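Local coordinates for protein Mn transporter subunit (Synechocystis sp. PCC 6803, PDB 3UJP) that binds manganese and probably delivers it from the periplasm to a membrane transport complex, as its solute-binding subunit, at residues A81-Y86 with P106-T111; Q229-E234 with K252-V257; L183-A188 with V294-L299; T37-A42 with V271-T276; E170-I175 with T283-L288. All blocks are in the same frame, centred on the assembly; numbering follows the deposited sequence.

Contact 1. Residues A81-Y86 with P106-T111; sequences ADLILY and PSVVLT. With ZN (zinc ion), chain F.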
# COMPACT_ATOMS: atom_id res chain seq x y z
N ALA A 81 -2.86 -8.10 12.95
CA ALA A 81 -1.84 -7.08 12.97
C ALA A 81 -0.62 -7.64 13.72
O ALA A 81 -0.77 -8.60 14.47
CB ALA A 81 -2.39 -5.87 13.68
N ASP A 82 0.57 -7.07 13.50
CA ASP A 82 1.80 -7.54 14.19
C ASP A 82 2.17 -6.61 15.35
O ASP A 82 3.13 -6.87 16.10
CB ASP A 82 3.00 -7.70 13.22
CG ASP A 82 2.70 -8.62 12.02
OD1 ASP A 82 2.11 -8.14 11.04
OD2 ASP A 82 3.07 -9.83 12.04
N LEU A 83 1.42 -5.52 15.49
CA LEU A 83 1.61 -4.54 16.56
C LEU A 83 0.49 -3.52 16.53
O LEU A 83 0.02 -3.14 15.47
CB LEU A 83 2.95 -3.80 16.41
CG LEU A 83 3.11 -2.57 17.32
CD1 LEU A 83 2.95 -2.93 18.78
CD2 LEU A 83 4.44 -1.89 17.10
N ILE A 84 0.05 -3.07 17.70
CA ILE A 84 -1.09 -2.17 17.80
C ILE A 84 -0.75 -1.00 18.68
O ILE A 84 -0.44 -1.14 19.86
CB ILE A 84 -2.35 -2.87 18.33
CG1 ILE A 84 -2.92 -3.83 17.27
CG2 ILE A 84 -3.39 -1.84 18.74
CD1 ILE A 84 -3.66 -5.02 17.85
N LEU A 85 -0.82 0.18 18.08
CA LEU A 85 -0.33 1.41 18.66
C LEU A 85 -1.52 2.26 19.01
O LEU A 85 -2.35 2.52 18.14
CB LEU A 85 0.51 2.14 17.62
CG LEU A 85 2.02 2.06 17.77
CD1 LEU A 85 2.39 0.73 18.33
CD2 LEU A 85 2.66 2.31 16.44
N TYR A 86 -1.61 2.69 20.26
CA TYR A 86 -2.73 3.50 20.65
C TYR A 86 -2.28 4.67 21.53
O TYR A 86 -1.19 4.64 22.08
CB TYR A 86 -3.81 2.65 21.33
CG TYR A 86 -3.53 2.17 22.75
CD1 TYR A 86 -2.66 1.11 22.99
CD2 TYR A 86 -4.16 2.76 23.84
CE1 TYR A 86 -2.43 0.66 24.29
CE2 TYR A 86 -3.93 2.32 25.13
CZ TYR A 86 -3.06 1.27 25.35
OH TYR A 86 -2.82 0.83 26.63
N PRO A 106 1.43 -7.21 20.32
CA PRO A 106 1.96 -6.18 21.20
C PRO A 106 1.13 -4.91 21.22
O PRO A 106 0.38 -4.67 20.29
CB PRO A 106 3.33 -5.91 20.62
CG PRO A 106 3.69 -7.15 19.96
CD PRO A 106 2.46 -7.79 19.47
N SER A 107 1.23 -4.12 22.27
CA SER A 107 0.57 -2.82 22.26
C SER A 107 1.37 -1.82 23.06
O SER A 107 1.84 -2.13 24.15
CB SER A 107 -0.83 -2.93 22.86
OG SER A 107 -1.46 -4.11 22.41
N VAL A 108 1.53 -0.62 22.52
CA VAL A 108 2.25 0.42 23.25
C VAL A 108 1.46 1.72 23.20
O VAL A 108 0.67 1.93 22.29
CB VAL A 108 3.69 0.62 22.71
CG1 VAL A 108 4.31 -0.74 22.35
CG2 VAL A 108 3.70 1.54 21.52
N VAL A 109 1.64 2.56 24.22
CA VAL A 109 0.95 3.84 24.23
C VAL A 109 1.90 4.98 23.83
O VAL A 109 2.88 5.27 24.51
CB VAL A 109 0.09 4.10 25.57
CG1 VAL A 109 0.12 2.92 26.50
CG2 VAL A 109 0.50 5.39 26.30
N LEU A 110 1.63 5.58 22.67
CA LEU A 110 2.45 6.64 22.13
C LEU A 110 2.48 7.83 23.08
O LEU A 110 3.16 8.82 22.83
CB LEU A 110 1.89 7.08 20.79
CG LEU A 110 1.57 5.94 19.86
CD1 LEU A 110 1.03 6.49 18.54
CD2 LEU A 110 2.81 5.09 19.66
N THR A 111 1.75 7.73 24.17
CA THR A 111 1.57 8.90 25.00
C THR A 111 2.54 8.94 26.18
O THR A 111 2.68 9.97 26.84
CB THR A 111 0.10 9.03 25.40
OG1 THR A 111 -0.39 10.30 24.96
CG2 THR A 111 -0.10 8.86 26.89
ZN ZN F . 2.03 -11.38 10.88
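The Tyr86 ring lies against strand 107-109. Over one face stands Val109 CB, 4.2 Å above the ring plane and displaced toward the rim. Ser107 CB approaches the edge, near the plane of the ring. Chi1 of 74° puts Tyr86 CG between its own backbone N and carbonyl carbon, the position from which the ring meets Val109. Beyond the ring, Tyr86 OH comes within 3.6 Å of Val109 CG1. An alanine in place of Tyr86 would probably leave Val109 CG1 and Ser107 CB without their aromatic neighbour and open a gap on this face of the sheet.

Leu85 points to the other face. There its CD1 lies beside Val108 CG2 at 3.5 Å, the two side chains pointing the same way. Leu110 crosses Leu85 at about a right angle, with CD2 against CG.

The strands run parallel. Tyr86 N donates to Val108 O at 3.1 Å in an almost straight bond (178°). Leu110 N returns a bond to Tyr86 O at 3.0 Å. Ile84 N bonds Pro106 O, and Val108 N reaches Ile84 O only weakly.

Asp82 OD2 holds a zinc ion at 2.2 Å, before the strand begins. The pair belongs to a beta-alpha-beta unit. Its helix 95-100 covers Ile84 and Ser107, and Phe95 stacks on Tyr86. Helix 136-153 packs against Leu85 and Leu110, while strand 33-36 continues the sheet beyond strand 83-86.

Contact 2. Residues Q229-E234 with K252-V257; sequences QTVIEE and KGQKQV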
# COMPACT_ATOMS: atom_id res chain seq x y z
N GLN A 229 -24.81 27.44 27.91
CA GLN A 229 -25.16 28.68 28.59
C GLN A 229 -23.93 29.36 29.15
O GLN A 229 -23.72 30.54 28.93
CB GLN A 229 -26.17 28.42 29.72
CG GLN A 229 -26.47 29.64 30.58
CD GLN A 229 -26.98 30.81 29.76
OE1 GLN A 229 -27.57 30.62 28.68
NE2 GLN A 229 -26.76 32.04 30.26
N THR A 230 -23.14 28.59 29.89
CA THR A 230 -21.87 29.05 30.43
C THR A 230 -21.01 29.60 29.32
O THR A 230 -20.34 30.61 29.49
CB THR A 230 -21.09 27.90 31.09
OG1 THR A 230 -21.76 27.44 32.28
CG2 THR A 230 -19.67 28.37 31.43
N VAL A 231 -21.02 28.93 28.18
CA VAL A 231 -20.26 29.41 27.04
C VAL A 231 -20.84 30.74 26.51
O VAL A 231 -20.09 31.62 26.08
CB VAL A 231 -20.21 28.37 25.93
CG1 VAL A 231 -19.75 28.99 24.62
CG2 VAL A 231 -19.32 27.22 26.35
N ILE A 232 -22.15 30.88 26.53
CA ILE A 232 -22.76 32.11 26.05
C ILE A 232 -22.36 33.30 26.94
O ILE A 232 -22.33 34.44 26.48
CB ILE A 232 -24.30 31.95 25.87
CG1 ILE A 232 -24.60 31.40 24.48
CG2 ILE A 232 -25.02 33.26 26.05
CD1 ILE A 232 -26.04 31.04 24.23
N GLU A 233 -22.02 33.03 28.20
CA GLU A 233 -21.66 34.11 29.11
C GLU A 233 -20.17 34.42 29.07
O GLU A 233 -19.80 35.59 29.09
CB GLU A 233 -22.15 33.85 30.53
CG GLU A 233 -21.28 32.96 31.40
CD GLU A 233 -22.07 32.34 32.56
OE1 GLU A 233 -23.33 32.37 32.51
OE2 GLU A 233 -21.45 31.83 33.53
N GLU A 234 -19.34 33.41 28.97
CA GLU A 234 -17.92 33.66 28.88
C GLU A 234 -17.60 34.42 27.62
O GLU A 234 -16.66 35.19 27.58
CB GLU A 234 -17.11 32.38 28.99
CG GLU A 234 -16.84 31.97 30.42
CD GLU A 234 -15.97 32.96 31.15
OE1 GLU A 234 -16.33 33.39 32.26
OE2 GLU A 234 -14.91 33.30 30.62
N LYS A 252 -24.56 21.83 16.67
CA LYS A 252 -25.82 22.39 17.15
C LYS A 252 -25.76 23.25 18.41
O LYS A 252 -26.45 24.27 18.53
CB LYS A 252 -26.84 21.27 17.33
CG LYS A 252 -27.05 20.44 16.07
CD LYS A 252 -28.09 19.36 16.30
CE LYS A 252 -27.74 18.47 17.51
NZ LYS A 252 -28.75 17.37 17.78
N GLY A 253 -24.93 22.85 19.37
CA GLY A 253 -24.78 23.62 20.58
C GLY A 253 -23.98 24.89 20.38
O GLY A 253 -24.30 25.92 20.98
N GLN A 254 -22.94 24.82 19.55
CA GLN A 254 -22.05 25.96 19.31
C GLN A 254 -22.72 27.01 18.45
O GLN A 254 -22.71 28.21 18.77
CB GLN A 254 -20.79 25.52 18.59
CG GLN A 254 -19.71 26.57 18.62
CD GLN A 254 -19.05 26.67 19.97
OE1 GLN A 254 -17.86 26.42 20.11
NE2 GLN A 254 -19.83 27.05 20.99
N LYS A 255 -23.28 26.56 17.33
CA LYS A 255 -24.19 27.37 16.55
C LYS A 255 -25.21 28.13 17.45
O LYS A 255 -25.45 29.33 17.24
CB LYS A 255 -24.88 26.52 15.48
CG LYS A 255 -24.00 26.29 14.25
CD LYS A 255 -24.69 25.46 13.19
CE LYS A 255 -23.83 25.36 11.94
NZ LYS A 255 -24.35 24.33 10.98
N GLN A 256 -25.79 27.45 18.44
CA GLN A 256 -26.69 28.10 19.42
C GLN A 256 -26.07 29.36 20.03
O GLN A 256 -26.61 30.46 19.91
CB GLN A 256 -27.06 27.13 20.56
CG GLN A 256 -28.03 25.99 20.22
CD GLN A 256 -28.46 25.19 21.47
OE1 GLN A 256 -28.62 25.75 22.56
NE2 GLN A 256 -28.63 23.87 21.31
N VAL A 257 -24.93 29.19 20.69
CA VAL A 257 -24.23 30.30 21.32
C VAL A 257 -23.75 31.34 20.30
O VAL A 257 -23.17 32.37 20.66
CB VAL A 257 -23.06 29.79 22.22
CG1 VAL A 257 -22.98 28.27 22.19
CG2 VAL A 257 -21.73 30.42 21.79
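Val231 meets Val257 through CG1, which is anti to the backbone N (chi1 165°). Ile232 extends CD1 anti to its own CA (chi2 173°), which carries this methyl group to the start of the Val257 side chain. The exact spacing of Ile232 and Val257 is doubtful in the model.

The two meetings differ in direction. Val231 and Val257 cross at about a right angle, packed closely with Val231 CG1 3.7 Å from Val257 CG2. Ile232 and Val257 slide past each other in opposite directions. Val257 is touched by both neighbours and has the largest share.

No hydrogen bond joins the two segments. Thr230 O accepts within its own helix, from Glu234 N at 3.0 Å and from Glu233 N at 3.2 Å. The contact is small, with 166 Å² buried, and mainly apolar.

Lys255 NZ forms a salt bridge with Asp251, just before its helix. Helix 252-256 is the crossover between the parallel strands 242-246 and 264-269. Ile243 of strand 242-246 packs on Val257, and Phe265 of strand 264-269 touches Gln254 and Lys255. Helix 225-236 precedes this unit in the chain, and its Val231 also touches Met214.

Contact 3. Residues L183-A188 with V294-L299; sequences LEQVPA and VITNGL. With ZN (zinc ion), chain N.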
# COMPACT_ATOMS: atom_id res chain seq x y z
N LEU A 183 -0.01 32.64 16.58
CA LEU A 183 -0.97 32.94 17.64
C LEU A 183 -0.49 34.12 18.47
O LEU A 183 -1.26 34.71 19.24
CB LEU A 183 -1.14 31.70 18.53
CG LEU A 183 -1.70 30.42 17.91
CD1 LEU A 183 -1.29 29.20 18.72
CD2 LEU A 183 -3.20 30.49 17.78
N GLU A 184 0.80 34.45 18.33
CA GLU A 184 1.39 35.59 19.03
C GLU A 184 0.82 36.91 18.49
O GLU A 184 0.81 37.93 19.18
CB GLU A 184 2.93 35.55 19.01
CG GLU A 184 3.62 36.26 17.83
CD GLU A 184 5.12 35.90 17.70
OE1 GLU A 184 5.46 34.70 17.73
OE2 GLU A 184 5.96 36.80 17.56
N GLN A 185 0.33 36.86 17.25
CA GLN A 185 -0.33 38.01 16.64
C GLN A 185 -1.48 38.56 17.48
O GLN A 185 -1.36 39.63 18.06
CB GLN A 185 -0.80 37.68 15.23
CG GLN A 185 0.36 37.36 14.26
CD GLN A 185 -0.09 37.04 12.83
OE1 GLN A 185 -1.08 37.60 12.33
NE2 GLN A 185 0.63 36.14 12.16
N VAL A 186 -2.60 37.84 17.52
CA VAL A 186 -3.69 38.18 18.43
C VAL A 186 -3.15 38.53 19.85
O VAL A 186 -2.36 37.78 20.42
CB VAL A 186 -4.75 37.03 18.44
CG1 VAL A 186 -4.13 35.71 17.99
CG2 VAL A 186 -5.43 36.89 19.80
N PRO A 187 -3.56 39.70 20.39
CA PRO A 187 -3.10 40.29 21.67
C PRO A 187 -3.51 39.50 22.91
O PRO A 187 -4.64 39.03 22.95
CB PRO A 187 -3.82 41.64 21.69
CG PRO A 187 -4.98 41.46 20.78
CD PRO A 187 -4.53 40.56 19.70
N ALA A 188 -2.63 39.40 23.91
CA ALA A 188 -2.86 38.49 25.06
C ALA A 188 -4.26 38.55 25.73
O ALA A 188 -4.74 37.55 26.29
CB ALA A 188 -1.75 38.66 26.11
N VAL A 294 -6.63 29.18 11.11
CA VAL A 294 -8.04 29.61 11.12
C VAL A 294 -8.50 30.15 12.48
O VAL A 294 -9.54 30.80 12.59
CB VAL A 294 -9.03 28.55 10.59
CG1 VAL A 294 -8.46 27.88 9.35
CG2 VAL A 294 -9.35 27.52 11.64
N ILE A 295 -7.71 29.87 13.51
CA ILE A 295 -7.92 30.44 14.84
C ILE A 295 -7.44 31.88 14.85
O ILE A 295 -8.20 32.80 15.16
CB ILE A 295 -7.17 29.67 15.92
CG1 ILE A 295 -7.91 28.38 16.29
CG2 ILE A 295 -7.02 30.51 17.16
CD1 ILE A 295 -7.22 27.56 17.37
N THR A 296 -6.17 32.06 14.49
CA THR A 296 -5.55 33.38 14.46
C THR A 296 -6.41 34.43 13.76
O THR A 296 -6.81 35.40 14.39
CB THR A 296 -4.15 33.33 13.87
OG1 THR A 296 -3.24 32.88 14.87
CG2 THR A 296 -3.72 34.70 13.40
N ASN A 297 -6.68 34.22 12.48
CA ASN A 297 -7.49 35.16 11.71
C ASN A 297 -8.95 35.17 12.17
O ASN A 297 -9.73 36.03 11.75
CB ASN A 297 -7.41 34.84 10.21
CG ASN A 297 -8.51 33.89 9.76
OD1 ASN A 297 -8.27 32.71 9.52
ND2 ASN A 297 -9.73 34.41 9.65
N GLY A 298 -9.30 34.22 13.02
CA GLY A 298 -10.66 34.12 13.54
C GLY A 298 -10.97 35.19 14.56
O GLY A 298 -12.02 35.84 14.50
N LEU A 299 -10.05 35.39 15.50
CA LEU A 299 -10.23 36.39 16.54
C LEU A 299 -9.63 37.73 16.12
O LEU A 299 -9.37 38.59 16.96
CB LEU A 299 -9.60 35.92 17.85
CG LEU A 299 -9.50 34.41 18.05
CD1 LEU A 299 -8.17 34.04 18.69
CD2 LEU A 299 -10.66 33.90 18.89
ZN ZN N . 7.67 35.01 18.58
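Leu183 and Thr296 meet in the close, buried part of this contact. Leu183 CD2 lies 3.8 Å from Thr296 OG1 and 3.9 Å from Ile295 CG2. Thr296 OG1 also sits over the backbone, 3.6 Å from Leu183 CA. It is anti to its own carbonyl carbon (chi1 -80°), and its hydroxyl bonds to Asp182 O, one residue before the segment. That bond satisfies the hydroxyl in a buried place, so it can lie among apolar atoms without a partner in 183-188.

Val186 and Leu299 belong to the same buried part. Val186 CG2 is 4.1 Å from Leu299 CD1, and the two side chains meet at a slant.

Segment 183-188 follows helix 158-183, probably the long helix that links the two lobes, as in related metal-binding receptors. Segment 294-299 includes the last part of helix 284-296. Ile295 O accepts from Gly298 N at 2.8 Å and from Leu299 N at 3.2 Å. Gly298 O is held by Thr242, and Val186 O by Arg191.

The outer side is looser. Gln185 is exposed, and its extended side chain brings OE1 no nearer than 4.1 Å to Thr296 CG2. Glu184 points away from 294-299, and its carboxylate binds a zinc ion, OE1 at 2.4 Å. Glu277 of a third subunit and Asp104 of a fourth come close to this carboxylate, and the zinc probably offsets part of the crowding of negative charge.

Contact 4. Residues T37-A42 with V271-T276; sequences TFTVLA and VDSLST. With MN (manganese (II) ion), chain D.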
# COMPACT_ATOMS: atom_id res chain seq x y z
N THR A 37 -5.51 3.33 16.48
CA THR A 37 -6.87 3.62 16.88
C THR A 37 -7.57 4.60 15.95
O THR A 37 -8.61 4.27 15.36
CB THR A 37 -6.90 4.11 18.31
OG1 THR A 37 -5.91 5.12 18.50
CG2 THR A 37 -6.57 2.94 19.20
N PHE A 38 -7.01 5.80 15.81
CA PHE A 38 -7.59 6.79 14.91
C PHE A 38 -6.64 7.35 13.86
O PHE A 38 -5.42 7.23 13.97
CB PHE A 38 -8.26 7.92 15.68
CG PHE A 38 -7.34 8.75 16.51
CD1 PHE A 38 -7.15 10.09 16.23
CD2 PHE A 38 -6.69 8.20 17.59
CE1 PHE A 38 -6.33 10.84 16.99
CE2 PHE A 38 -5.86 8.95 18.35
CZ PHE A 38 -5.68 10.28 18.06
N THR A 39 -7.24 7.97 12.86
CA THR A 39 -6.55 8.54 11.71
C THR A 39 -5.42 9.53 12.00
O THR A 39 -4.51 9.66 11.18
CB THR A 39 -7.52 9.32 10.88
OG1 THR A 39 -7.94 10.46 11.64
CG2 THR A 39 -8.72 8.47 10.52
N VAL A 40 -5.49 10.29 13.09
CA VAL A 40 -4.40 11.21 13.35
C VAL A 40 -3.18 10.38 13.68
O VAL A 40 -2.14 10.52 13.05
CB VAL A 40 -4.66 12.16 14.48
CG1 VAL A 40 -3.48 13.06 14.63
CG2 VAL A 40 -5.91 12.97 14.19
N LEU A 41 -3.30 9.48 14.65
CA LEU A 41 -2.20 8.58 14.93
C LEU A 41 -1.76 7.85 13.66
O LEU A 41 -0.58 7.54 13.50
CB LEU A 41 -2.57 7.57 16.00
CG LEU A 41 -2.55 8.07 17.43
CD1 LEU A 41 -2.41 6.90 18.38
CD2 LEU A 41 -1.41 9.05 17.60
N ALA A 42 -2.69 7.57 12.75
CA ALA A 42 -2.32 6.79 11.57
C ALA A 42 -1.31 7.52 10.68
O ALA A 42 -0.38 6.91 10.16
CB ALA A 42 -3.56 6.32 10.79
N VAL A 271 -9.31 17.86 15.64
CA VAL A 271 -8.48 17.25 16.68
C VAL A 271 -8.40 15.74 16.67
O VAL A 271 -7.31 15.16 16.70
CB VAL A 271 -8.92 17.57 18.10
CG1 VAL A 271 -7.81 18.25 18.82
CG2 VAL A 271 -10.20 18.38 18.12
N ASP A 272 -9.57 15.11 16.68
CA ASP A 272 -9.67 13.68 16.88
C ASP A 272 -9.69 12.93 15.55
O ASP A 272 -9.79 11.71 15.53
CB ASP A 272 -10.91 13.35 17.71
CG ASP A 272 -10.80 13.85 19.18
OD1 ASP A 272 -9.70 14.17 19.64
OD2 ASP A 272 -11.82 13.89 19.88
N SER A 273 -9.59 13.67 14.46
CA SER A 273 -9.59 13.07 13.13
C SER A 273 -9.24 14.11 12.06
O SER A 273 -9.56 15.29 12.19
CB SER A 273 -10.95 12.45 12.82
OG SER A 273 -11.26 12.53 11.44
N LEU A 274 -8.63 13.62 10.98
CA LEU A 274 -8.20 14.42 9.86
C LEU A 274 -9.29 14.55 8.86
O LEU A 274 -10.43 14.29 9.17
CB LEU A 274 -7.02 13.78 9.16
CG LEU A 274 -5.92 13.10 9.95
CD1 LEU A 274 -4.98 12.47 9.03
CD2 LEU A 274 -5.18 14.09 10.76
N SER A 275 -8.93 14.93 7.64
CA SER A 275 -9.91 15.09 6.57
C SER A 275 -9.59 14.18 5.38
O SER A 275 -8.64 13.41 5.42
CB SER A 275 -9.96 16.55 6.11
OG SER A 275 -11.25 16.90 5.64
N THR A 276 -10.40 14.29 4.33
CA THR A 276 -10.20 13.47 3.14
C THR A 276 -9.03 14.04 2.34
O THR A 276 -8.45 15.05 2.71
CB THR A 276 -11.48 13.44 2.29
OG1 THR A 276 -11.86 14.78 1.94
CG2 THR A 276 -12.64 12.80 3.08
MN MN D . -11.64 14.44 21.73
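Thr39 and Leu274 meet where helix 39-49 starts against the loop that carries the manganese ligand Asp272. In this family's fold the metal site lies between two lobes. Thr39 stands in the first turn of the helix, and Leu274 in the loop after strand 264-269. Chi1 of 67° sets Thr39 OG1 between its own backbone N and carbonyl carbon, facing the loop. Leu274 N donates to it at 3.3 Å with an angle of 160°. A valine in place of Thr39 would probably leave Leu274 N without this acceptor and hold the loop less firmly against the helix.

Leu274 and Val40 cross obliquely. Leu274 CD2 is 3.7 Å from Val40 CG2, which is anti to its carbonyl carbon. The same methyl group also faces Val271 O at 3.6 Å.

Phe38, at the N-cap position, points toward the loop. Asp272 O approaches its ring obliquely, nearest to CD1. Trp133 meets this ring at about 55° and bonds weakly to Val271 O. Ser273 OG bonds back to Leu274 O at 3.0 Å.

His66, His131 and Glu197 complete the metal site. The Asp272 side chain leaves the backbone away from 37-42, and its OD2 binds the manganese ion at 1.9 Å.

Contact 5. Residues E170-I175 with T283-L288; sequences EQLKAI and TFLDLL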
# COMPACT_ATOMS: atom_id res chain seq x y z
N GLU A 170 12.08 16.81 12.97
CA GLU A 170 12.57 18.08 12.51
C GLU A 170 11.48 18.96 11.91
O GLU A 170 11.51 20.17 12.06
CB GLU A 170 13.64 17.86 11.46
CG GLU A 170 13.65 18.97 10.44
CD GLU A 170 14.50 18.64 9.23
OE1 GLU A 170 14.02 17.91 8.34
OE2 GLU A 170 15.65 19.14 9.19
N GLN A 171 10.53 18.36 11.21
CA GLN A 171 9.46 19.13 10.58
C GLN A 171 8.40 19.51 11.61
O GLN A 171 7.63 20.43 11.39
CB GLN A 171 8.79 18.34 9.47
CG GLN A 171 9.69 17.97 8.33
CD GLN A 171 9.13 16.83 7.54
OE1 GLN A 171 8.07 16.33 7.87
NE2 GLN A 171 9.85 16.40 6.50
N LEU A 172 8.36 18.75 12.70
CA LEU A 172 7.55 19.11 13.87
C LEU A 172 8.06 20.39 14.54
O LEU A 172 7.26 21.25 14.93
CB LEU A 172 7.58 17.98 14.90
CG LEU A 172 6.38 17.07 15.18
CD1 LEU A 172 5.09 17.58 14.58
CD2 LEU A 172 6.69 15.69 14.68
N LYS A 173 9.39 20.50 14.70
CA LYS A 173 10.01 21.69 15.31
C LYS A 173 9.82 22.97 14.48
O LYS A 173 9.51 24.03 15.01
CB LYS A 173 11.47 21.44 15.69
CG LYS A 173 11.63 20.25 16.66
CD LYS A 173 12.84 19.37 16.31
CE LYS A 173 13.54 18.85 17.56
NZ LYS A 173 14.68 17.92 17.24
N ALA A 174 9.94 22.83 13.16
CA ALA A 174 9.63 23.93 12.27
C ALA A 174 8.25 24.51 12.53
O ALA A 174 8.13 25.69 12.84
CB ALA A 174 9.76 23.51 10.82
N ILE A 175 7.20 23.71 12.42
CA ILE A 175 5.84 24.23 12.58
C ILE A 175 5.53 24.65 14.01
O ILE A 175 4.62 25.44 14.23
CB ILE A 175 4.74 23.25 12.10
CG1 ILE A 175 4.54 22.14 13.10
CG2 ILE A 175 5.05 22.67 10.74
CD1 ILE A 175 3.55 22.50 14.12
N THR A 283 -3.34 15.67 6.53
CA THR A 283 -2.21 15.13 7.30
C THR A 283 -1.99 15.76 8.69
O THR A 283 -2.45 16.85 8.95
CB THR A 283 -0.89 15.15 6.48
OG1 THR A 283 -0.20 16.41 6.64
CG2 THR A 283 -1.19 14.84 5.00
N PHE A 284 -1.30 15.08 9.60
CA PHE A 284 -1.15 15.66 10.93
C PHE A 284 -0.52 17.04 10.91
O PHE A 284 -1.03 17.97 11.53
CB PHE A 284 -0.38 14.79 11.91
CG PHE A 284 -0.26 15.42 13.28
CD1 PHE A 284 -1.36 16.03 13.86
CD2 PHE A 284 0.92 15.41 13.99
CE1 PHE A 284 -1.28 16.61 15.10
CE2 PHE A 284 1.01 16.00 15.25
CZ PHE A 284 -0.09 16.60 15.80
N LEU A 285 0.62 17.17 10.22
CA LEU A 285 1.25 18.47 10.04
C LEU A 285 0.26 19.50 9.46
O LEU A 285 0.05 20.53 10.05
CB LEU A 285 2.52 18.34 9.19
CG LEU A 285 3.85 18.14 9.93
CD1 LEU A 285 3.62 17.65 11.32
CD2 LEU A 285 4.76 17.20 9.20
N ASP A 286 -0.38 19.21 8.33
CA ASP A 286 -1.46 20.10 7.88
C ASP A 286 -2.46 20.43 8.99
O ASP A 286 -2.95 21.54 9.04
CB ASP A 286 -2.21 19.55 6.64
CG ASP A 286 -1.32 19.40 5.41
OD1 ASP A 286 -1.39 18.31 4.79
OD2 ASP A 286 -0.56 20.33 5.06
N LEU A 287 -2.76 19.48 9.87
CA LEU A 287 -3.73 19.73 10.95
C LEU A 287 -3.31 20.84 11.88
O LEU A 287 -4.07 21.76 12.10
CB LEU A 287 -4.06 18.47 11.78
CG LEU A 287 -5.02 18.61 12.99
CD1 LEU A 287 -6.00 17.44 13.08
CD2 LEU A 287 -4.31 18.80 14.35
N LEU A 288 -2.10 20.76 12.43
CA LEU A 288 -1.62 21.88 13.24
C LEU A 288 -1.60 23.20 12.43
O LEU A 288 -2.32 24.12 12.77
CB LEU A 288 -0.28 21.54 13.88
CG LEU A 288 -0.33 20.23 14.65
CD1 LEU A 288 1.09 19.66 14.83
CD2 LEU A 288 -1.08 20.39 15.99
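Two helices run side by side here: helix 158-183, probably the lobe-linking helix of this family, and helix 284-296, the last of the chain. Their segments run nearly parallel, at 10°, with axes 10.8 Å apart. At that separation the contact is made by the ends of side chains.

Leu285 has the largest share. Its CD1 lies 3.6 Å from Leu172 CD1, and its CD2 lies 3.7 Å from Gln171 OE1. Both partners cross Leu285 at about a right angle. One turn further on, Ile175 CD1 meets Leu288 CD1 at 3.8 Å, again at about a right angle. Chi1 of 76° puts Ile175 CG1 between its own backbone N and carbonyl carbon, on the side from which CD1 reaches Leu288. Phe284 adds a looser touch, with CE2 4.4 Å from Leu172 CD1.

Thr283 caps the start of helix 284-296. Its OG1 accepts from Asp286 N at 3.3 Å (164°) and donates weakly to Asp286 OD1. Phe284 N bonds to Asp43 of helix 39-49.

Leu140 and Val143 of helix 136-153 also pack on Leu172. A fourth subunit covers the outer side: its Met89 N bonds Glu170, and its Thr111 and Glu112 touch Gln171 and Leu285.

No hydrogen bond crosses between the two segments. The contact rests mainly on apolar branches, with one amide oxygen against a methyl group, while the Thr283 cap probably helps to hold the start of helix 284-296.

In the fold
Contacts 4 and 5 lie nearer the middle of the chain, and all their touching residues are buried. They meet where Val40 packs on Phe284. Contact 5 packs helix 284-296 against helix 158-183, and contact 3 packs it against the loop that follows. Contact 1 is a partly buried sheet edge that touches contact 4 through Tyr86 and Leu110. Contact 2 lies on the opposite side of the chain's centre, about 38 Å from contact 1 between centres. Backbone hydrogen bonds dominate contact 1. Contacts 2, 3 and 5 have no hydrogen bond across their segments. Contact 4 has one, from a backbone N-H to a threonine hydroxyl, in the loop that also supplies a manganese ligand.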